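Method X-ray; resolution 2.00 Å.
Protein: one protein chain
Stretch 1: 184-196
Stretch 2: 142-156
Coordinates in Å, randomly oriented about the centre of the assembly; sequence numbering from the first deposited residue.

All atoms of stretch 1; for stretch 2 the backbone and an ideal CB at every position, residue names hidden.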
ATOM      1  N   ALA B 184     -12.649  14.932 -13.469  1.00 25.33           N
ATOM      2  CA  ALA B 184     -13.602  15.257 -14.555  1.00 25.26           C
ATOM      3  C   ALA B 184     -13.551  16.730 -14.924  1.00 26.15           C
ATOM      4  O   ALA B 184     -14.015  17.121 -16.002  1.00 25.37           O
ATOM      5  CB  ALA B 184     -15.052  14.855 -14.133  1.00 25.71           C
ATOM      6  N   SER B 185     -13.002  17.541 -14.017  1.00 25.51           N
ATOM      7  CA  SER B 185     -12.850  18.973 -14.229  1.00 25.66           C
ATOM      8  C   SER B 185     -11.406  19.368 -14.581  1.00 25.92           C
ATOM      9  O   SER B 185     -11.094  20.537 -14.655  1.00 25.32           O
ATOM     10  CB  SER B 185     -13.332  19.724 -13.003  1.00 25.68           C
ATOM     11  OG  SER B 185     -14.749  19.608 -12.871  1.00 24.60           O
ATOM     12  N   TRP B 186     -10.552  18.376 -14.834  1.00 26.23           N
ATOM     13  CA  TRP B 186      -9.145  18.588 -15.185  1.00 27.45           C
ATOM     14  C   TRP B 186      -8.353  19.199 -14.051  1.00 26.90           C
ATOM     15  O   TRP B 186      -7.344  19.839 -14.307  1.00 28.50           O
ATOM     16  CB  TRP B 186      -8.975  19.472 -16.450  1.00 27.65           C
ATOM     17  CG  TRP B 186      -9.632  18.969 -17.704  1.00 30.43           C
ATOM     18  CD1 TRP B 186     -10.782  19.446 -18.270  1.00 32.85           C
ATOM     19  CD2 TRP B 186      -9.153  17.940 -18.594  1.00 33.47           C
ATOM     20  NE1 TRP B 186     -11.064  18.767 -19.431  1.00 33.22           N
ATOM     21  CE2 TRP B 186     -10.084  17.840 -19.658  1.00 33.55           C
ATOM     22  CE3 TRP B 186      -8.043  17.088 -18.590  1.00 35.59           C
ATOM     23  CZ2 TRP B 186      -9.937  16.926 -20.706  1.00 35.31           C
ATOM     24  CZ3 TRP B 186      -7.896  16.167 -19.646  1.00 36.60           C
ATOM     25  CH2 TRP B 186      -8.843  16.100 -20.682  1.00 36.01           C
ATOM     26  N   VAL B 187      -8.797  19.017 -12.808  1.00 26.91           N
ATOM     27  CA  VAL B 187      -8.008  19.418 -11.647  1.00 26.12           C
ATOM     28  C   VAL B 187      -7.294  18.173 -11.079  1.00 25.64           C
ATOM     29  O   VAL B 187      -7.932  17.235 -10.579  1.00 25.00           O
ATOM     30  CB  VAL B 187      -8.882  20.062 -10.545  1.00 27.05           C
ATOM     31  CG1 VAL B 187      -8.039  20.396  -9.279  1.00 24.90           C
ATOM     32  CG2 VAL B 187      -9.605  21.328 -11.081  1.00 25.24           C
ATOM     33  N   ARG B 188      -5.970  18.177 -11.179  1.00 24.66           N
ATOM     34  CA  ARG B 188      -5.140  17.089 -10.677  1.00 23.20           C
ATOM     35  C   ARG B 188      -4.780  17.370  -9.224  1.00 23.10           C
ATOM     36  O   ARG B 188      -4.564  18.517  -8.835  1.00 22.87           O
ATOM     37  CB  ARG B 188      -3.882  16.948 -11.537  1.00 23.52           C
ATOM     38  CG  ARG B 188      -4.237  16.894 -13.035  1.00 24.66           C
ATOM     39  CD  ARG B 188      -3.054  16.683 -13.920  1.00 27.18           C
ATOM     40  NE  ARG B 188      -2.188  17.859 -14.070  1.00 24.79           N
ATOM     41  CZ  ARG B 188      -1.036  18.051 -13.437  1.00 27.39           C
ATOM     42  NH1 ARG B 188      -0.585  17.170 -12.515  1.00 24.88           N
ATOM     43  NH2 ARG B 188      -0.317  19.148 -13.721  1.00 26.44           N
ATOM     44  N   VAL B 189      -4.752  16.325  -8.414  1.00 22.49           N
ATOM     45  CA  VAL B 189      -4.414  16.476  -7.005  1.00 22.75           C
ATOM     46  C   VAL B 189      -3.443  15.365  -6.625  1.00 22.28           C
ATOM     47  O   VAL B 189      -3.717  14.185  -6.870  1.00 22.29           O
ATOM     48  CB  VAL B 189      -5.669  16.439  -6.065  1.00 22.37           C
ATOM     49  CG1 VAL B 189      -5.268  16.805  -4.606  1.00 21.97           C
ATOM     50  CG2 VAL B 189      -6.776  17.351  -6.586  1.00 22.23           C
ATOM     51  N   ASN B 190      -2.309  15.750  -6.049  1.00 22.34           N
ATOM     52  CA  ASN B 190      -1.256  14.812  -5.686  1.00 21.84           C
ATOM     53  C   ASN B 190      -0.639  15.198  -4.344  1.00 22.60           C
ATOM     54  O   ASN B 190      -0.733  16.358  -3.916  1.00 23.65           O
ATOM     55  CB  ASN B 190      -0.147  14.777  -6.764  1.00 22.13           C
ATOM     56  CG  ASN B 190      -0.633  14.293  -8.124  1.00 21.15           C
ATOM     57  OD1 ASN B 190      -0.864  13.110  -8.308  1.00 22.25           O
ATOM     58  ND2 ASN B 190      -0.748  15.204  -9.089  1.00 19.63           N
ATOM     59  N   SER B 191       0.001  14.229  -3.692  1.00 22.23           N
ATOM     60  CA  SER B 191       0.731  14.464  -2.440  1.00 22.06           C
ATOM     61  C   SER B 191       2.226  14.159  -2.620  1.00 21.57           C
ATOM     62  O   SER B 191       2.606  13.201  -3.291  1.00 21.67           O
ATOM     63  CB  SER B 191       0.170  13.620  -1.301  1.00 22.53           C
ATOM     64  OG  SER B 191       1.010  13.728  -0.161  1.00 24.56           O
ATOM     65  N   ILE B 192       3.063  14.993  -2.006  1.00 21.61           N
ATOM     66  CA  ILE B 192       4.463  14.721  -1.822  1.00 21.00           C
ATOM     67  C   ILE B 192       4.758  14.433  -0.338  1.00 22.75           C
ATOM     68  O   ILE B 192       4.394  15.242   0.517  1.00 22.88           O
ATOM     69  CB  ILE B 192       5.341  15.914  -2.279  1.00 21.37           C
ATOM     70  CG1 ILE B 192       5.058  16.264  -3.754  1.00 21.56           C
ATOM     71  CG2 ILE B 192       6.814  15.613  -2.064  1.00 20.40           C
ATOM     72  CD1 ILE B 192       5.634  17.573  -4.172  1.00 20.65           C
ATOM     73  N   ARG B 193       5.460  13.330  -0.050  1.00 21.73           N
ATOM     74  CA  ARG B 193       5.927  13.028   1.313  1.00 23.98           C
ATOM     75  C   ARG B 193       7.449  13.165   1.411  1.00 24.13           C
ATOM     76  O   ARG B 193       8.157  12.219   1.068  1.00 24.85           O
ATOM     77  CB  ARG B 193       5.589  11.579   1.664  1.00 23.55           C
ATOM     78  CG  ARG B 193       4.092  11.268   1.875  1.00 25.34           C
ATOM     79  CD  ARG B 193       4.002   9.743   1.971  1.00 27.70           C
ATOM     80  NE  ARG B 193       2.723   9.196   2.350  1.00 32.26           N
ATOM     81  CZ  ARG B 193       2.321   7.954   2.039  1.00 34.25           C
ATOM     82  NH1 ARG B 193       3.055   7.133   1.284  1.00 36.32           N
ATOM     83  NH2 ARG B 193       1.153   7.553   2.453  1.00 36.20           N
ATOM     84  N   PRO B 194       7.954  14.328   1.845  1.00 23.69           N
ATOM     85  CA  PRO B 194       9.382  14.489   2.029  1.00 23.67           C
ATOM     86  C   PRO B 194       9.919  13.690   3.204  1.00 24.25           C
ATOM     87  O   PRO B 194       9.203  13.471   4.183  1.00 24.43           O
ATOM     88  CB  PRO B 194       9.551  15.987   2.316  1.00 24.29           C
ATOM     89  CG  PRO B 194       8.230  16.604   2.223  1.00 24.36           C
ATOM     90  CD  PRO B 194       7.199  15.564   2.106  1.00 24.39           C
ATOM     91  N   GLY B 195      11.172  13.266   3.114  1.00 23.88           N
ATOM     92  CA  GLY B 195      11.845  12.623   4.236  1.00 24.74           C
ATOM     93  C   GLY B 195      12.530  13.700   5.078  1.00 25.67           C
ATOM     94  O   GLY B 195      11.957  14.745   5.366  1.00 25.41           O
ATOM     95  N   LEU B 196      13.776  13.466   5.436  1.00 26.65           N
ATOM     96  CA  LEU B 196      14.524  14.432   6.206  1.00 27.76           C
ATOM     97  C   LEU B 196      15.025  15.487   5.253  1.00 27.68           C
ATOM     98  O   LEU B 196      15.864  15.198   4.420  1.00 27.76           O
ATOM     99  CB  LEU B 196      15.685  13.768   6.949  1.00 27.53           C
ATOM    100  CG  LEU B 196      16.408  14.670   7.941  1.00 29.01           C
ATOM    101  CD1 LEU B 196      15.443  15.192   9.023  1.00 27.34           C
ATOM    102  CD2 LEU B 196      17.610  13.912   8.571  1.00 27.24           C
ATOM    103  N   UNK B 142     -11.157  25.890 -15.662  1.00 32.87           N
ATOM    104  CA  UNK B 142     -10.949  24.882 -16.695  1.00 32.30           C
ATOM    105  C   UNK B 142      -9.851  23.871 -16.391  1.00 31.23           C
ATOM    106  O   UNK B 142      -9.448  23.096 -17.262  1.00 31.13           O
ATOM    107  CB  UNK B 142     -10.625  25.580 -18.018  1.00 32.30           C
ATOM    108  N   UNK B 143      -9.362  23.864 -15.149  1.00 29.76           N
ATOM    109  CA  UNK B 143      -8.349  22.912 -14.734  1.00 28.15           C
ATOM    110  C   UNK B 143      -7.221  23.539 -13.948  1.00 27.63           C
ATOM    111  O   UNK B 143      -7.104  24.762 -13.850  1.00 27.09           O
ATOM    112  CB  UNK B 143      -7.776  22.199 -15.961  1.00 28.15           C
ATOM    113  N   UNK B 144      -6.392  22.682 -13.374  1.00 26.24           N
ATOM    114  CA  UNK B 144      -5.213  23.129 -12.639  1.00 25.84           C
ATOM    115  C   UNK B 144      -4.610  21.986 -11.872  1.00 24.94           C
ATOM    116  O   UNK B 144      -4.954  20.834 -12.118  1.00 24.24           O
ATOM    117  CB  UNK B 144      -5.561  24.276 -11.688  1.00 25.84           C
ATOM    118  N   UNK B 145      -3.715  22.295 -10.934  1.00 25.48           N
ATOM    119  CA  UNK B 145      -2.928  21.265 -10.246  1.00 24.75           C
ATOM    120  C   UNK B 145      -2.691  21.607  -8.778  1.00 24.70           C
ATOM    121  O   UNK B 145      -2.121  22.651  -8.476  1.00 25.21           O
ATOM    122  CB  UNK B 145      -1.584  21.072 -10.952  1.00 24.75           C
ATOM    123  N   UNK B 146      -3.137  20.735  -7.876  1.00 23.18           N
ATOM    124  CA  UNK B 146      -3.017  20.969  -6.445  1.00 22.98           C
ATOM    125  C   UNK B 146      -1.959  19.981  -5.916  1.00 22.20           C
ATOM    126  O   UNK B 146      -2.067  18.792  -6.155  1.00 22.60           O
ATOM    127  CB  UNK B 146      -4.361  20.798  -5.734  1.00 22.98           C
ATOM    128  N   UNK B 147      -0.951  20.475  -5.227  1.00 21.55           N
ATOM    129  CA  UNK B 147       0.059  19.631  -4.634  1.00 21.20           C
ATOM    130  C   UNK B 147       0.072  19.814  -3.108  1.00 22.09           C
ATOM    131  O   UNK B 147       0.367  20.906  -2.576  1.00 22.49           O
ATOM    132  CB  UNK B 147       1.432  19.944  -5.233  1.00 21.20           C
ATOM    133  N   UNK B 148      -0.229  18.742  -2.403  1.00 22.58           N
ATOM    134  CA  UNK B 148      -0.169  18.735  -0.961  1.00 23.40           C
ATOM    135  C   UNK B 148       1.155  18.214  -0.458  1.00 24.53           C
ATOM    136  O   UNK B 148       1.644  17.163  -0.910  1.00 24.22           O
ATOM    137  CB  UNK B 148      -1.314  17.898  -0.387  1.00 23.40           C
ATOM    138  N   UNK B 149       1.744  18.929   0.491  1.00 25.86           N
ATOM    139  CA  UNK B 149       2.991  18.453   1.108  1.00 27.26           C
ATOM    140  C   UNK B 149       2.710  17.672   2.389  1.00 27.50           C
ATOM    141  O   UNK B 149       2.275  18.231   3.392  1.00 27.53           O
ATOM    142  CB  UNK B 149       3.921  19.630   1.410  1.00 27.26           C
ATOM    143  N   UNK B 150       2.978  16.374   2.335  1.00 26.80           N
ATOM    144  CA  UNK B 150       2.710  15.472   3.439  1.00 27.19           C
ATOM    145  C   UNK B 150       4.013  15.218   4.216  1.00 27.26           C
ATOM    146  O   UNK B 150       4.714  16.160   4.531  1.00 27.40           O
ATOM    147  CB  UNK B 150       2.109  14.160   2.930  1.00 27.19           C
ATOM    148  N   UNK B 151       4.321  13.963   4.540  1.00 27.43           N
ATOM    149  CA  UNK B 151       5.560  13.600   5.231  1.00 26.83           C
ATOM    150  C   UNK B 151       5.784  12.101   5.184  1.00 27.45           C
ATOM    151  O   UNK B 151       4.837  11.316   5.108  1.00 26.82           O
ATOM    152  CB  UNK B 151       5.529  14.080   6.683  1.00 26.83           C
ATOM    153  N   UNK B 152       7.050  11.696   5.262  1.00 27.51           N
ATOM    154  CA  UNK B 152       7.363  10.290   5.469  1.00 27.73           C
ATOM    155  C   UNK B 152       6.728   9.733   6.769  1.00 27.78           C
ATOM    156  O   UNK B 152       6.530   8.525   6.902  1.00 28.35           O
ATOM    157  CB  UNK B 152       8.881  10.106   5.506  1.00 27.73           C
ATOM    158  N   UNK B 153       6.424  10.601   7.727  1.00 27.11           N
ATOM    159  CA  UNK B 153       5.698  10.197   8.919  1.00 27.15           C
ATOM    160  C   UNK B 153       4.366   9.516   8.582  1.00 26.09           C
ATOM    161  O   UNK B 153       3.908   8.677   9.351  1.00 27.09           O
ATOM    162  CB  UNK B 153       5.451  11.415   9.812  1.00 27.15           C
ATOM    163  N   UNK B 154       3.774   9.844   7.427  1.00 25.67           N
ATOM    164  CA  UNK B 154       2.581   9.158   6.930  1.00 25.26           C
ATOM    165  C   UNK B 154       2.867   7.791   6.311  1.00 25.55           C
ATOM    166  O   UNK B 154       2.003   6.928   6.347  1.00 26.78           O
ATOM    167  CB  UNK B 154       1.881  10.041   5.894  1.00 25.26           C
ATOM    168  N   UNK B 155       4.040   7.586   5.712  1.00 24.72           N
ATOM    169  CA  UNK B 155       4.309   6.312   5.012  1.00 24.94           C
ATOM    170  C   UNK B 155       4.970   5.294   5.932  1.00 25.13           C
ATOM    171  O   UNK B 155       4.813   4.102   5.730  1.00 24.77           O
ATOM    172  CB  UNK B 155       5.199   6.552   3.791  1.00 24.94           C
ATOM    173  N   UNK B 156       5.699   5.778   6.932  1.00 24.73           N
ATOM    174  CA  UNK B 156       6.410   4.916   7.872  1.00 25.65           C
ATOM    175  C   UNK B 156       6.148   5.419   9.296  1.00 25.95           C
ATOM    176  O   UNK B 156       6.400   6.589   9.589  1.00 27.06           O
ATOM    177  CB  UNK B 156       7.909   4.889   7.567  1.00 25.65           C
TER

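Strand 187-194 and strand 144-149 run parallel, and their backbones bond alternately, so successive residues of 144-149 direct their side chains (or, at the glycines, an ideal CB) to opposite faces of the sheet.

Position 142 turns its CB direction away from stretch 1. Its phi of 94° favours glycine, and Gly142 is found, closing the preceding helix with a Schellman motif.

At 143 the demand is stricter. An ideal CB would lie 2.9 Å from Trp186 O, a clash, and phi/psi of 134/170 would jam it against the preceding carbonyl. Only glycine fits, and Gly143 brings its CA to 3.3 Å from Trp186 O.

Position 144 points to the face carrying Val187, whose CG2 is 5.0 Å from the ideal CB. Stretch 1 leaves room for a small side chain, although the very extended backbone (169/-166) suits glycine well. Gly144 is deposited; its N donates to Trp186 O (3.1 Å) and its O accepts from Arg188 N (3.0 Å).

Position 145 shares a face with Arg188 and Asn190. The ideal CB is 3.6 Å from Arg188 NH2, so a small residue, neutral and perhaps with a hydroxyl, would suit. Ser145 lays its CB over one face of the guanidinium, while a water donates to its OG (2.9 Å) and accepts from Asn190 ND2 (2.8 Å).

On the other face, 146 lies near Val189, with CG1 4.2 Å from the ideal CB. Valine, isoleucine, leucine or an aromatic residue could use this apolar surface. Phe146 brings CD1 to 4.0 Å from Val189 CG1, and its ring then leads away. Its N donates to Arg188 O at 2.8 Å.

Position 147 faces Ile192 CD1, 4.9 Å from the ideal CB, and a beta-branched aliphatic residue would suit both strand and neighbour. Val147 packs CG1 at 3.4 Å from Ile192 CD1.

At 148 the ideal CB sits 3.9 Å from Asn190 O and 4.5 Å from Ser191 CA; stretch 1 would tolerate alanine or serine as well as glycine. Gly148 donates from N to Asn190 O (2.9 Å) and accepts at O from Ile192 N (2.8 Å).

Position 149 has Ile192 and Pro194 nearby, calling for a branched aliphatic residue. Ile149 meets both: CD1 is 3.9 Å from Ile192 CD1, and CG2 is 3.8 Å from Pro194 CG.

Position 150 points toward stretch 1, its ideal CB just 3.3 Å from Ser191 OG, so a small residue is favoured. Ser150 places OG 3.6 Å from Arg193 CG, and its N donates to Ile192 O (2.6 Å).

Position 151 points away and precedes a short, weakly bonded helix; serine, threonine, aspartate or asparagine could cap it. Ser151 OG accepts from N of 153 (3.0 Å).

At 152, Gly195 CA offers an apolar surface for an aliphatic residue. Ile152 sets CG2 3.9 Å from Gly195 CA, and its N donates to Pro194 O (3.0 Å).

Position 153 points away, leaving stretch 1 indifferent: Ala153. Positions 154 and 155 lie beside the Arg193 side chain, where compact residues suit: Ala154 CB is 3.7 Å from NE of Arg193, and Ser155 CB 3.3 Å from its NH1. Position 156 is unconstrained by stretch 1; Asn156 OD1 accepts from Ser155 OG (2.7 Å).

Stretch 2, residues 142-156: GGGSFVGISSIAASN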
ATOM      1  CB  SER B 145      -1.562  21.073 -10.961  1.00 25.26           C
ATOM      2  OG  SER B 145      -0.746  20.140 -10.245  1.00 24.21           O
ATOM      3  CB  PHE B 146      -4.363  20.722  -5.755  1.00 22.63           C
ATOM      4  CG  PHE B 146      -4.383  21.106  -4.306  1.00 23.51           C
ATOM      5  CD1 PHE B 146      -3.766  20.310  -3.344  1.00 20.32           C
ATOM      6  CD2 PHE B 146      -5.019  22.286  -3.896  1.00 20.86           C
ATOM      7  CE1 PHE B 146      -3.779  20.682  -1.999  1.00 22.56           C
ATOM      8  CE2 PHE B 146      -5.033  22.660  -2.562  1.00 20.26           C
ATOM      9  CZ  PHE B 146      -4.416  21.865  -1.612  1.00 21.44           C
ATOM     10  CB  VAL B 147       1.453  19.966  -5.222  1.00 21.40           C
ATOM     11  CG1 VAL B 147       2.566  19.046  -4.600  1.00 20.43           C
ATOM     12  CG2 VAL B 147       1.414  19.875  -6.756  1.00 18.15           C
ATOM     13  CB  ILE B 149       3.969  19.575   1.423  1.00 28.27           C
ATOM     14  CG1 ILE B 149       4.205  20.449   0.183  1.00 28.99           C
ATOM     15  CG2 ILE B 149       5.289  18.972   1.965  1.00 27.32           C
ATOM     16  CD1 ILE B 149       4.869  19.739  -0.969  1.00 30.51           C
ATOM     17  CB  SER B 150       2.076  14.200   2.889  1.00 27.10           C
ATOM     18  OG  SER B 150       1.812  13.234   3.895  1.00 28.60           O
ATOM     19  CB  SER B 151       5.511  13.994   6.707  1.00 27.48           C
ATOM     20  OG  SER B 151       6.682  13.553   7.396  1.00 25.55           O
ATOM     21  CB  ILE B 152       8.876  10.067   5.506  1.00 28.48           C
ATOM     22  CG1 ILE B 152       9.195   8.561   5.526  1.00 29.72           C
ATOM     23  CG2 ILE B 152       9.475  10.801   6.703  1.00 28.89           C
ATOM     24  CD1 ILE B 152      10.590   8.232   5.019  1.00 31.13           C
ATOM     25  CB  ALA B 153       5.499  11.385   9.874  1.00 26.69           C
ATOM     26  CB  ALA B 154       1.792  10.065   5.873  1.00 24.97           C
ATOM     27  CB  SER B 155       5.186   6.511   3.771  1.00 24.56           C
ATOM     28  OG  SER B 155       6.420   7.121   4.099  1.00 25.61           O
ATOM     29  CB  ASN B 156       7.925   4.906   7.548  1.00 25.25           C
ATOM     30  CG  ASN B 156       8.229   4.425   6.111  1.00 27.02           C
ATOM     31  OD1 ASN B 156       7.885   5.104   5.124  1.00 23.71           O
ATOM     32  ND2 ASN B 156       8.851   3.246   5.995  1.00 23.90           N
TER
HETATM   33  O   HOH W   1      -0.820  17.883  -8.463  1.00 15.35           O
HETATM   34  O   HOH W   2       8.903  15.050   6.632  1.00 18.50           O
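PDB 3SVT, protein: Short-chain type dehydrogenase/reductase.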